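Local coordinates for uncharacterized protein (Pseudomonas aeruginosa UCBPP-PA14, PDB 3FD9), which probably represses the type III secretion regulon by disrupting self-association and DNA binding of the transcriptional activator ExsA until host contact frees ExsA through ExsC, at residues E52-R60 with N244-F252. Sequence-based numbering, arbitrary orientation.
Sequences EWLQQRLAR and NLCQAQDHF
Arg-60 and Gln-56, one turn apart on helix 52-60, supply the polar grip on the loop that follows helix 232-241. Arg-60 NH2 donates to Leu-245 O at 2.8 Å, nearly straight at 168°; the oxygen lies in the guanidinium plane, whereas the donor sits above the plane of the Leu-245 carbonyl. A water accepts from Arg-60 NH1 and donates to the same Leu-245 O, closing a second route to that oxygen. Gln-56 uses both ends of its amide: OE1 accepts from Gln-247 NE2 at 2.8 Å, the donor lying 57° out of the carbonyl plane, and NE2 gives a longer bond of 3.3 Å to the syn lone pair of Asp-250 OD2. With CG anti to the backbone N (chi1 174°) and the chain extended beyond it, Gln-56 reaches straight across to the turn, while its CG covers one face of the Arg-60 guanidinium. Asp-250 OD2 also accepts from Gln-247 N at 2.9 Å, across the type I turn 247-250; its OD1 is held by Asp-89 N, and Asp-89 OD2 accepts a hydrogen bond from Trp-53 NE1. Packing is lighter: the bent Gln-247 side chain crosses Trp-53 at about a right angle, Gln-247 CG lies 4.1 Å from Trp-53 CD1 at the indole edge, and Gln-247 OE1 lies 3.6 Å from Glu-52 CB. Beside this, His-251 enters the two-stranded parallel sheet with strand 90-92. Joining the N-terminal and C-terminal family regions, the interface is chiefly one of directional amide, carboxylate and guanidinium bonds, consistent with their orienting the turn against the helix.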
loop_
_atom_site.group_PDB
_atom_site.type_symbol
_atom_site.label_atom_id
_atom_site.label_comp_id
_atom_site.label_asym_id
_atom_site.label_seq_id
_atom_site.Cartn_x
_atom_site.Cartn_y
_atom_site.Cartn_z
ATOM N N GLU A 52 11.252 -4.266 -19.589
ATOM C CA GLU A 52 12.146 -5.008 -18.696
ATOM C C GLU A 52 12.540 -4.238 -17.447
ATOM O O GLU A 52 12.566 -4.798 -16.357
ATOM C CB GLU A 52 13.408 -5.440 -19.443
ATOM C CG GLU A 52 13.220 -6.669 -20.310
ATOM C CD GLU A 52 13.132 -7.942 -19.487
ATOM O OE1 GLU A 52 12.862 -7.852 -18.263
ATOM O OE2 GLU A 52 13.339 -9.034 -20.066
ATOM N N TRP A 53 12.867 -2.959 -17.624
ATOM C CA TRP A 53 13.287 -2.084 -16.527
ATOM C C TRP A 53 12.236 -2.050 -15.441
ATOM O O TRP A 53 12.517 -2.352 -14.291
ATOM C CB TRP A 53 13.550 -0.668 -17.037
ATOM C CG TRP A 53 13.879 0.325 -15.967
ATOM C CD1 TRP A 53 15.058 0.437 -15.290
ATOM C CD2 TRP A 53 13.029 1.367 -15.464
ATOM N NE1 TRP A 53 14.993 1.474 -14.389
ATOM C CE2 TRP A 53 13.756 2.061 -14.474
ATOM C CE3 TRP A 53 11.716 1.772 -15.743
ATOM C CZ2 TRP A 53 13.226 3.134 -13.766
ATOM C CZ3 TRP A 53 11.187 2.841 -15.041
ATOM C CH2 TRP A 53 11.944 3.511 -14.059
ATOM N N LEU A 54 11.017 -1.692 -15.811
ATOM C CA LEU A 54 9.955 -1.577 -14.825
ATOM C C LEU A 54 9.623 -2.947 -14.235
ATOM O O LEU A 54 9.226 -3.052 -13.080
ATOM C CB LEU A 54 8.717 -0.915 -15.433
ATOM C CG LEU A 54 7.625 -0.520 -14.436
ATOM C CD1 LEU A 54 8.202 0.292 -13.277
ATOM C CD2 LEU A 54 6.505 0.252 -15.119
ATOM N N GLN A 55 9.794 -3.998 -15.029
ATOM C CA GLN A 55 9.548 -5.356 -14.554
ATOM C C GLN A 55 10.568 -5.764 -13.491
ATOM O O GLN A 55 10.251 -6.489 -12.551
ATOM C CB GLN A 55 9.600 -6.344 -15.720
ATOM C CG GLN A 55 8.464 -6.207 -16.714
ATOM C CD GLN A 55 7.161 -6.735 -16.170
ATOM O OE1 GLN A 55 7.135 -7.458 -15.168
ATOM N NE2 GLN A 55 6.063 -6.375 -16.827
ATOM N N GLN A 56 11.798 -5.298 -13.670
ATOM C CA GLN A 56 12.888 -5.557 -12.746
ATOM C C GLN A 56 12.600 -4.864 -11.423
ATOM O O GLN A 56 12.733 -5.461 -10.354
ATOM C CB GLN A 56 14.197 -5.042 -13.354
ATOM C CG GLN A 56 15.439 -5.108 -12.464
ATOM C CD GLN A 56 16.730 -4.835 -13.248
ATOM O OE1 GLN A 56 17.153 -5.646 -14.080
ATOM N NE2 GLN A 56 17.356 -3.690 -12.984
ATOM N N ARG A 57 12.188 -3.603 -11.494
ATOM C CA ARG A 57 11.838 -2.865 -10.289
ATOM C C ARG A 57 10.669 -3.516 -9.568
ATOM O O ARG A 57 10.678 -3.614 -8.342
ATOM C CB ARG A 57 11.562 -1.397 -10.597
ATOM C CG ARG A 57 12.813 -0.665 -11.043
ATOM C CD ARG A 57 12.643 0.829 -11.016
ATOM N NE ARG A 57 12.564 1.328 -9.645
ATOM C CZ ARG A 57 13.469 2.115 -9.071
ATOM N NH1 ARG A 57 14.542 2.510 -9.749
ATOM N NH2 ARG A 57 13.295 2.512 -7.818
ATOM N N LEU A 58 9.673 -3.981 -10.316
ATOM C CA LEU A 58 8.540 -4.673 -9.702
ATOM C C LEU A 58 9.002 -5.893 -8.897
ATOM O O LEU A 58 8.727 -6.007 -7.695
ATOM C CB LEU A 58 7.513 -5.089 -10.757
ATOM C CG LEU A 58 6.332 -5.942 -10.272
ATOM C CD1 LEU A 58 5.585 -5.273 -9.149
ATOM C CD2 LEU A 58 5.374 -6.253 -11.425
ATOM N N ALA A 59 9.715 -6.793 -9.564
ATOM C CA ALA A 59 10.214 -8.009 -8.931
ATOM C C ALA A 59 11.053 -7.719 -7.678
ATOM O O ALA A 59 11.068 -8.505 -6.729
ATOM C CB ALA A 59 11.019 -8.817 -9.926
ATOM N N ARG A 60 11.742 -6.587 -7.673
ATOM C CA ARG A 60 12.662 -6.273 -6.594
ATOM C C ARG A 60 11.997 -5.425 -5.517
ATOM O O ARG A 60 12.573 -5.209 -4.449
ATOM C CB ARG A 60 13.917 -5.592 -7.150
ATOM C CG ARG A 60 14.673 -6.488 -8.137
ATOM C CD ARG A 60 15.895 -5.811 -8.736
ATOM N NE ARG A 60 16.657 -6.737 -9.576
ATOM C CZ ARG A 60 17.776 -6.412 -10.220
ATOM N NH1 ARG A 60 18.261 -5.184 -10.124
ATOM N NH2 ARG A 60 18.413 -7.308 -10.955
ATOM N N ASN A 244 21.973 -10.625 -17.426
ATOM C CA ASN A 244 20.611 -10.138 -17.365
ATOM C C ASN A 244 20.197 -9.810 -15.929
ATOM O O ASN A 244 19.042 -10.011 -15.544
ATOM C CB ASN A 244 19.676 -11.182 -17.965
ATOM C CG ASN A 244 18.316 -10.624 -18.290
ATOM O OD1 ASN A 244 18.199 -9.524 -18.838
ATOM N ND2 ASN A 244 17.271 -11.381 -17.955
ATOM N N LEU A 245 21.144 -9.305 -15.140
ATOM C CA LEU A 245 20.848 -8.888 -13.770
ATOM C C LEU A 245 20.807 -7.376 -13.658
ATOM O O LEU A 245 20.617 -6.831 -12.573
ATOM C CB LEU A 245 21.843 -9.473 -12.770
ATOM C CG LEU A 245 21.986 -10.991 -12.819
ATOM C CD1 LEU A 245 23.101 -11.437 -11.879
ATOM C CD2 LEU A 245 20.679 -11.701 -12.492
ATOM N N CYS A 246 20.988 -6.690 -14.776
ATOM C CA CYS A 246 20.701 -5.264 -14.820
ATOM C C CYS A 246 20.431 -4.815 -16.249
ATOM O O CYS A 246 20.467 -5.623 -17.187
ATOM C CB CYS A 246 21.814 -4.444 -14.170
ATOM S SG CYS A 246 23.310 -4.310 -15.144
ATOM N N GLN A 247 20.143 -3.530 -16.409
ATOM C CA GLN A 247 19.734 -2.999 -17.702
ATOM C C GLN A 247 20.936 -2.413 -18.402
ATOM O O GLN A 247 21.944 -2.120 -17.767
ATOM C CB GLN A 247 18.643 -1.940 -17.536
ATOM C CG GLN A 247 17.394 -2.476 -16.875
ATOM C CD GLN A 247 16.930 -3.779 -17.497
ATOM O OE1 GLN A 247 16.488 -3.805 -18.641
ATOM N NE2 GLN A 247 17.023 -4.865 -16.743
ATOM N N ALA A 248 20.835 -2.261 -19.715
ATOM C CA ALA A 248 21.926 -1.694 -20.477
ATOM C C ALA A 248 22.311 -0.354 -19.884
ATOM O O ALA A 248 23.495 -0.068 -19.720
ATOM C CB ALA A 248 21.542 -1.546 -21.935
ATOM N N GLN A 249 21.306 0.448 -19.540
ATOM C CA GLN A 249 21.529 1.826 -19.112
ATOM C C GLN A 249 21.634 2.038 -17.608
ATOM O O GLN A 249 21.785 3.172 -17.154
ATOM C CB GLN A 249 20.444 2.735 -19.679
ATOM C CG GLN A 249 20.453 2.800 -21.190
ATOM C CD GLN A 249 21.827 3.107 -21.742
ATOM O OE1 GLN A 249 22.540 3.963 -21.219
ATOM N NE2 GLN A 249 22.209 2.409 -22.807
ATOM N N ASP A 250 21.537 0.963 -16.832
ATOM C CA ASP A 250 21.779 1.041 -15.395
ATOM C C ASP A 250 23.231 1.434 -15.179
ATOM O O ASP A 250 24.126 0.773 -15.687
ATOM C CB ASP A 250 21.519 -0.312 -14.739
ATOM C CG ASP A 250 20.058 -0.529 -14.380
ATOM O OD1 ASP A 250 19.330 0.469 -14.183
ATOM O OD2 ASP A 250 19.635 -1.704 -14.274
ATOM N N HIS A 251 23.472 2.513 -14.443
ATOM C CA HIS A 251 24.833 2.957 -14.146
ATOM C C HIS A 251 25.126 2.807 -12.662
ATOM O O HIS A 251 24.397 3.321 -11.835
ATOM C CB HIS A 251 25.035 4.417 -14.575
ATOM C CG HIS A 251 26.407 4.956 -14.284
ATOM N ND1 HIS A 251 26.648 5.894 -13.299
ATOM C CD2 HIS A 251 27.611 4.693 -14.849
ATOM C CE1 HIS A 251 27.937 6.183 -13.270
ATOM N NE2 HIS A 251 28.544 5.467 -14.199
ATOM N N PHE A 252 26.197 2.101 -12.325
ATOM C CA PHE A 252 26.604 1.958 -10.932
ATOM C C PHE A 252 27.829 2.813 -10.619
ATOM O O PHE A 252 28.604 3.157 -11.522
ATOM C CB PHE A 252 26.890 0.493 -10.602
ATOM C CG PHE A 252 25.712 -0.401 -10.797
ATOM C CD1 PHE A 252 24.714 -0.472 -9.840
ATOM C CD2 PHE A 252 25.589 -1.162 -11.946
ATOM C CE1 PHE A 252 23.615 -1.298 -10.023
ATOM C CE2 PHE A 252 24.487 -1.986 -12.136
ATOM C CZ PHE A 252 23.501 -2.057 -11.172
HETATM O O HOH W 1 20.798 -4.876 -10.813
#